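Local structure of flavin-dependent monooxygenase, oxygenase subunit HsaA (Rhodococcus sp., 2RFQ) at residues Q104-G109 and P203-L208; G131-N136 and V167-P172. The protein catalyses the FMNH2-dependent ortho-hydroxylation of the phenolic steroid intermediate 3-HSA to 3,4-DHSA during bacterial cholesterol breakdown, as the oxygenase component of a two-component monooxygenase. All coordinates share one frame; numbering follows the deposited sequence.

Overall arrangement
Both contacts involve the beta domain of a chain with the acyl-CoA dehydrogenase fold. Interaction 1 is a polar surface contact that ties helix 101-108 to the turn before strand 207-209. Interaction 2 is a buried apolar contact between strands 132-142 and 162-172. Their centres lie about 10 Å apart. Strands 207-209 and 162-172 are neighbours in one sheet, and Arg206 O and Leu170 N, 2.9 Å apart, are probably hydrogen-bonded there. Interaction 1 lies away from the annotated sites. Interaction 2 is nearer: the side chain of Phe169 is about 9 Å from that of Tyr120, a residue that probably binds FMN, as in related enzymes, and that of Ile171 is about 10 Å from a bound 3-pyridinium-1-ylpropane-1-sulfonate.

Interaction 1 (Q104-G109 and P203-L208); sequences QEDVWG and PTHRVL
Asp106, on helix 101-108, meets both His205 and Arg206 through one carboxylate oxygen. Earlier on the helix, Gln104 turns to other partners, bonding to Trp58, Phe99 and Asn224. Asp106 itself points at the turn 203-206. His205 NE2 donates to Asp106 OD2 at 2.7 Å, nearly straight (163°). The oxygen is met on its syn side and lies close to the imidazole plane. Arg206 NE donates to the same OD2 at 2.8 Å, as part of a salt bridge. This donor sits above the carboxylate plane, while OD2 lies in the guanidinium plane, at its edge. The carboxylate and guanidinium planes are almost perpendicular (89°). A weak bond from Arg206 NH2 to Asp106 OD2, 3.3 Å, adds to the grip. Arg206 gets there on a chain extended from CG to NE. Next along the helix, Val107 packs on Leu170 and Trp150 of the sheet. An alanine in place of Asp106 would probably leave the Arg206 charge without this mate and the His205 ring freer to turn. One oxygen thus takes two strong donors. The salt bridge to Arg206 supplies the charge; the carboxylate might favour a protonated His205, but the nearby guanidinium would work against it.

Interaction 2 (G131-N136 and V167-P172); sequences GGYTVN and VSFLIP
Phe169 is the hub of this contact: Tyr133 meets its edge, Val135 lies over one face and Val167, two residues back on its own strand, over the other. It meets Tyr133 in a T-shaped stack. The edge of Phe169 is turned to the face of Tyr133, with planes at 69° and centroids 5.8 Å apart. The closest approach is off the ring centre, with Phe169 CE1 4.1 Å from Tyr133 CG. Both aromatic side chains have CG anti to their own carbonyl carbon, beside the backbone N. The CA-CB bond of each points to the other strand, and the two side chains cross at about a right angle.

Val135 comes over one face of Phe169. Its CG2 methyl makes a CH-pi contact, 4.0 Å from the centroid of the Phe169 ring. It is displaced toward the rim, and the nearest ring atom is Phe169 CD1, 3.7 Å from Val135 CG2. Val167 CG2 covers the opposite face of Phe169, so methyl groups sandwich the ring. The second branch of Val135 has a different job. Its CG1, anti to the backbone N (chi1 -179°), meets Ile171 CD1 tip to tip at 4.2 Å.

The strand segments cross at nearly a right angle (83°), and their axes come no closer than 9.9 Å. Across the two segments the contact is made by side chains, with no backbone bonding, as where strands pack orthogonally. Val207 of strand 207-209 touches Tyr133, Phe169 and Val167. Val157 of strand 150-159 packs on Tyr133 and Val167. On strand 162-172, Ser168 and Leu170 instead touch His95 and Leu96 of helix 80-96, so the strand lies between this apolar core and the helical domain.

Interaction 1 (Q104-G109 and P203-L208)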
loop_
_atom_site.group_PDB
_atom_site.type_symbol
_atom_site.label_atom_id
_atom_site.label_comp_id
_atom_site.label_asym_id
_atom_site.label_seq_id
_atom_site.Cartn_x
_atom_site.Cartn_y
_atom_site.Cartn_z
ATOM N N GLN A 104 -45.687 6.167 14.228
ATOM C CA GLN A 104 -45.823 6.044 12.761
ATOM C C GLN A 104 -47.079 6.747 12.258
ATOM O O GLN A 104 -47.052 7.396 11.225
ATOM C CB GLN A 104 -45.872 4.581 12.345
ATOM C CG GLN A 104 -44.609 3.806 12.657
ATOM C CD GLN A 104 -44.831 2.316 12.514
ATOM O OE1 GLN A 104 -45.258 1.847 11.458
ATOM N NE2 GLN A 104 -44.593 1.573 13.598
ATOM N N GLU A 105 -48.180 6.616 12.999
ATOM C CA GLU A 105 -49.407 7.322 12.670
ATOM C C GLU A 105 -49.191 8.849 12.739
ATOM O O GLU A 105 -49.651 9.592 11.867
ATOM C CB GLU A 105 -50.550 6.877 13.596
ATOM C CG GLU A 105 -51.852 7.668 13.400
ATOM C CD GLU A 105 -52.620 7.306 12.130
ATOM O OE1 GLU A 105 -52.469 6.170 11.619
ATOM O OE2 GLU A 105 -53.400 8.169 11.648
ATOM N N ASP A 106 -48.475 9.320 13.761
ATOM C CA ASP A 106 -48.136 10.752 13.853
ATOM C C ASP A 106 -47.464 11.282 12.594
ATOM O O ASP A 106 -47.790 12.368 12.117
ATOM C CB ASP A 106 -47.243 11.033 15.065
ATOM C CG ASP A 106 -47.965 10.873 16.394
ATOM O OD1 ASP A 106 -49.205 10.793 16.428
ATOM O OD2 ASP A 106 -47.261 10.837 17.416
ATOM N N VAL A 107 -46.526 10.494 12.069
ATOM C CA VAL A 107 -45.739 10.887 10.914
ATOM C C VAL A 107 -46.477 10.705 9.590
ATOM O O VAL A 107 -46.492 11.625 8.758
ATOM C CB VAL A 107 -44.392 10.128 10.906
ATOM C CG1 VAL A 107 -43.589 10.459 9.657
ATOM C CG2 VAL A 107 -43.604 10.480 12.197
ATOM N N TRP A 108 -47.084 9.532 9.413
ATOM C CA TRP A 108 -47.599 9.121 8.100
ATOM C C TRP A 108 -49.121 9.030 8.010
ATOM O O TRP A 108 -49.666 8.725 6.932
ATOM C CB TRP A 108 -47.004 7.763 7.704
ATOM C CG TRP A 108 -45.537 7.804 7.307
ATOM C CD1 TRP A 108 -44.898 8.786 6.582
ATOM C CD2 TRP A 108 -44.557 6.795 7.567
ATOM N NE1 TRP A 108 -43.561 8.457 6.409
ATOM C CE2 TRP A 108 -43.328 7.241 7.000
ATOM C CE3 TRP A 108 -44.586 5.564 8.245
ATOM C CZ2 TRP A 108 -42.148 6.486 7.073
ATOM C CZ3 TRP A 108 -43.413 4.809 8.316
ATOM C CH2 TRP A 108 -42.207 5.274 7.731
ATOM N N GLY A 109 -49.808 9.295 9.118
ATOM C CA GLY A 109 -51.255 9.128 9.168
ATOM C C GLY A 109 -52.031 9.900 8.113
ATOM O O GLY A 109 -53.124 9.470 7.726
ATOM N N PRO A 203 -43.081 13.209 23.626
ATOM C CA PRO A 203 -43.850 12.188 24.355
ATOM C C PRO A 203 -43.212 10.802 24.274
ATOM O O PRO A 203 -42.530 10.488 23.292
ATOM C CB PRO A 203 -45.199 12.183 23.632
ATOM C CG PRO A 203 -44.858 12.625 22.239
ATOM C CD PRO A 203 -43.782 13.660 22.403
ATOM N N THR A 204 -43.431 10.000 25.316
ATOM C CA THR A 204 -42.910 8.636 25.434
ATOM C C THR A 204 -43.017 7.822 24.148
ATOM O O THR A 204 -42.049 7.168 23.732
ATOM C CB THR A 204 -43.630 7.888 26.571
ATOM O OG1 THR A 204 -43.413 8.605 27.789
ATOM C CG2 THR A 204 -43.099 6.461 26.702
ATOM N N HIS A 205 -44.180 7.868 23.501
ATOM C CA HIS A 205 -44.397 7.021 22.315
ATOM C C HIS A 205 -43.514 7.399 21.126
ATOM O O HIS A 205 -43.387 6.625 20.187
ATOM C CB HIS A 205 -45.887 6.969 21.924
ATOM C CG HIS A 205 -46.388 8.211 21.253
ATOM N ND1 HIS A 205 -46.856 9.304 21.954
ATOM C CD2 HIS A 205 -46.517 8.523 19.942
ATOM C CE1 HIS A 205 -47.239 10.239 21.104
ATOM N NE2 HIS A 205 -47.047 9.788 19.875
ATOM N N ARG A 206 -42.917 8.583 21.192
ATOM C CA ARG A 206 -42.048 9.079 20.120
ATOM C C ARG A 206 -40.553 8.914 20.445
ATOM O O ARG A 206 -39.695 9.559 19.835
ATOM C CB ARG A 206 -42.373 10.545 19.837
ATOM C CG ARG A 206 -43.721 10.744 19.159
ATOM C CD ARG A 206 -43.813 12.180 18.673
ATOM N NE ARG A 206 -45.174 12.534 18.269
ATOM C CZ ARG A 206 -45.617 13.788 18.234
ATOM N NH1 ARG A 206 -44.813 14.793 18.584
ATOM N NH2 ARG A 206 -46.866 14.045 17.854
ATOM N N VAL A 207 -40.237 8.018 21.379
ATOM C CA VAL A 207 -38.839 7.771 21.741
ATOM C C VAL A 207 -38.539 6.276 21.688
ATOM O O VAL A 207 -39.315 5.467 22.196
ATOM C CB VAL A 207 -38.527 8.349 23.148
ATOM C CG1 VAL A 207 -37.075 8.061 23.544
ATOM C CG2 VAL A 207 -38.799 9.835 23.149
ATOM N N LEU A 208 -37.428 5.908 21.044
ATOM C CA LEU A 208 -37.106 4.490 20.868
ATOM C C LEU A 208 -35.677 4.187 21.280
ATOM O O LEU A 208 -34.743 4.795 20.765
ATOM C CB LEU A 208 -37.295 4.075 19.408
ATOM C CG LEU A 208 -36.960 2.615 19.056
ATOM C CD1 LEU A 208 -37.834 1.614 19.797
ATOM C CD2 LEU A 208 -37.107 2.402 17.553
#

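Interaction 2 (G131-N136 and V167-P172)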
loop_
_atom_site.group_PDB
_atom_site.type_symbol
_atom_site.label_atom_id
_atom_site.label_comp_id
_atom_site.label_asym_id
_atom_site.label_seq_id
_atom_site.Cartn_x
_atom_site.Cartn_y
_atom_site.Cartn_z
ATOM N N GLY A 131 -44.847 12.017 31.167
ATOM C CA GLY A 131 -45.376 11.852 29.815
ATOM C C GLY A 131 -44.327 11.746 28.725
ATOM O O GLY A 131 -44.673 11.582 27.558
ATOM N N GLY A 132 -43.050 11.827 29.102
ATOM C CA GLY A 132 -41.981 11.759 28.095
ATOM C C GLY A 132 -40.695 12.410 28.560
ATOM O O GLY A 132 -40.143 12.031 29.605
ATOM N N TYR A 133 -40.206 13.355 27.749
ATOM C CA TYR A 133 -38.866 13.941 27.912
ATOM C C TYR A 133 -38.828 15.396 27.513
ATOM O O TYR A 133 -39.557 15.830 26.602
ATOM C CB TYR A 133 -37.820 13.181 27.059
ATOM C CG TYR A 133 -37.893 11.690 27.230
ATOM C CD1 TYR A 133 -37.061 11.029 28.140
ATOM C CD2 TYR A 133 -38.839 10.936 26.519
ATOM C CE1 TYR A 133 -37.158 9.656 28.325
ATOM C CE2 TYR A 133 -38.940 9.584 26.697
ATOM C CZ TYR A 133 -38.106 8.948 27.587
ATOM O OH TYR A 133 -38.211 7.597 27.756
ATOM N N THR A 134 -37.980 16.159 28.199
ATOM C CA THR A 134 -37.620 17.499 27.744
ATOM C C THR A 134 -36.273 17.374 27.052
ATOM O O THR A 134 -35.284 16.935 27.646
ATOM C CB THR A 134 -37.523 18.521 28.904
ATOM O OG1 THR A 134 -38.759 18.545 29.627
ATOM C CG2 THR A 134 -37.248 19.924 28.370
ATOM N N VAL A 135 -36.254 17.758 25.787
ATOM C CA VAL A 135 -35.085 17.552 24.965
ATOM C C VAL A 135 -34.438 18.887 24.637
ATOM O O VAL A 135 -35.124 19.879 24.364
ATOM C CB VAL A 135 -35.434 16.763 23.676
ATOM C CG1 VAL A 135 -34.180 16.528 22.827
ATOM C CG2 VAL A 135 -36.080 15.417 24.043
ATOM N N ASN A 136 -33.107 18.893 24.701
ATOM C CA ASN A 136 -32.271 20.042 24.346
ATOM C C ASN A 136 -31.094 19.545 23.541
ATOM O O ASN A 136 -30.450 18.547 23.898
ATOM C CB ASN A 136 -31.774 20.789 25.592
ATOM C CG ASN A 136 -32.847 21.662 26.207
ATOM O OD1 ASN A 136 -33.135 22.757 25.715
ATOM N ND2 ASN A 136 -33.448 21.184 27.291
ATOM N N VAL A 167 -31.139 6.631 23.029
ATOM C CA VAL A 167 -32.398 6.533 22.294
ATOM C C VAL A 167 -32.382 7.457 21.078
ATOM O O VAL A 167 -31.456 8.262 20.914
ATOM C CB VAL A 167 -33.575 6.965 23.209
ATOM C CG1 VAL A 167 -33.635 6.112 24.474
ATOM C CG2 VAL A 167 -33.433 8.440 23.584
ATOM N N SER A 168 -33.411 7.340 20.245
ATOM C CA SER A 168 -33.711 8.367 19.255
ATOM C C SER A 168 -34.992 9.083 19.642
ATOM O O SER A 168 -36.009 8.443 19.924
ATOM C CB SER A 168 -33.884 7.762 17.853
ATOM O OG SER A 168 -32.663 7.191 17.404
ATOM N N PHE A 169 -34.931 10.412 19.645
ATOM C CA PHE A 169 -36.110 11.241 19.869
ATOM C C PHE A 169 -36.689 11.639 18.525
ATOM O O PHE A 169 -35.993 12.245 17.693
ATOM C CB PHE A 169 -35.719 12.504 20.642
ATOM C CG PHE A 169 -35.024 12.227 21.951
ATOM C CD1 PHE A 169 -35.760 11.890 23.094
ATOM C CD2 PHE A 169 -33.637 12.301 22.041
ATOM C CE1 PHE A 169 -35.097 11.625 24.288
ATOM C CE2 PHE A 169 -32.970 12.048 23.256
ATOM C CZ PHE A 169 -33.699 11.718 24.369
ATOM N N LEU A 170 -37.967 11.322 18.308
ATOM C CA LEU A 170 -38.655 11.706 17.070
ATOM C C LEU A 170 -39.360 13.046 17.317
ATOM O O LEU A 170 -40.233 13.140 18.192
ATOM C CB LEU A 170 -39.697 10.634 16.672
ATOM C CG LEU A 170 -40.674 10.956 15.523
ATOM C CD1 LEU A 170 -39.976 11.092 14.163
ATOM C CD2 LEU A 170 -41.793 9.862 15.473
ATOM N N ILE A 171 -38.959 14.073 16.570
ATOM C CA ILE A 171 -39.419 15.441 16.813
ATOM C C ILE A 171 -39.915 16.072 15.507
ATOM O O ILE A 171 -39.232 15.947 14.473
ATOM C CB ILE A 171 -38.273 16.304 17.413
ATOM C CG1 ILE A 171 -37.702 15.610 18.661
ATOM C CG2 ILE A 171 -38.778 17.727 17.726
ATOM C CD1 ILE A 171 -36.718 16.456 19.532
ATOM N N PRO A 172 -41.107 16.710 15.534
ATOM C CA PRO A 172 -41.562 17.310 14.289
ATOM C C PRO A 172 -40.886 18.643 14.021
ATOM O O PRO A 172 -40.440 19.315 14.949
ATOM C CB PRO A 172 -43.061 17.515 14.541
ATOM C CG PRO A 172 -43.121 17.837 16.039
ATOM C CD PRO A 172 -42.091 16.891 16.634
#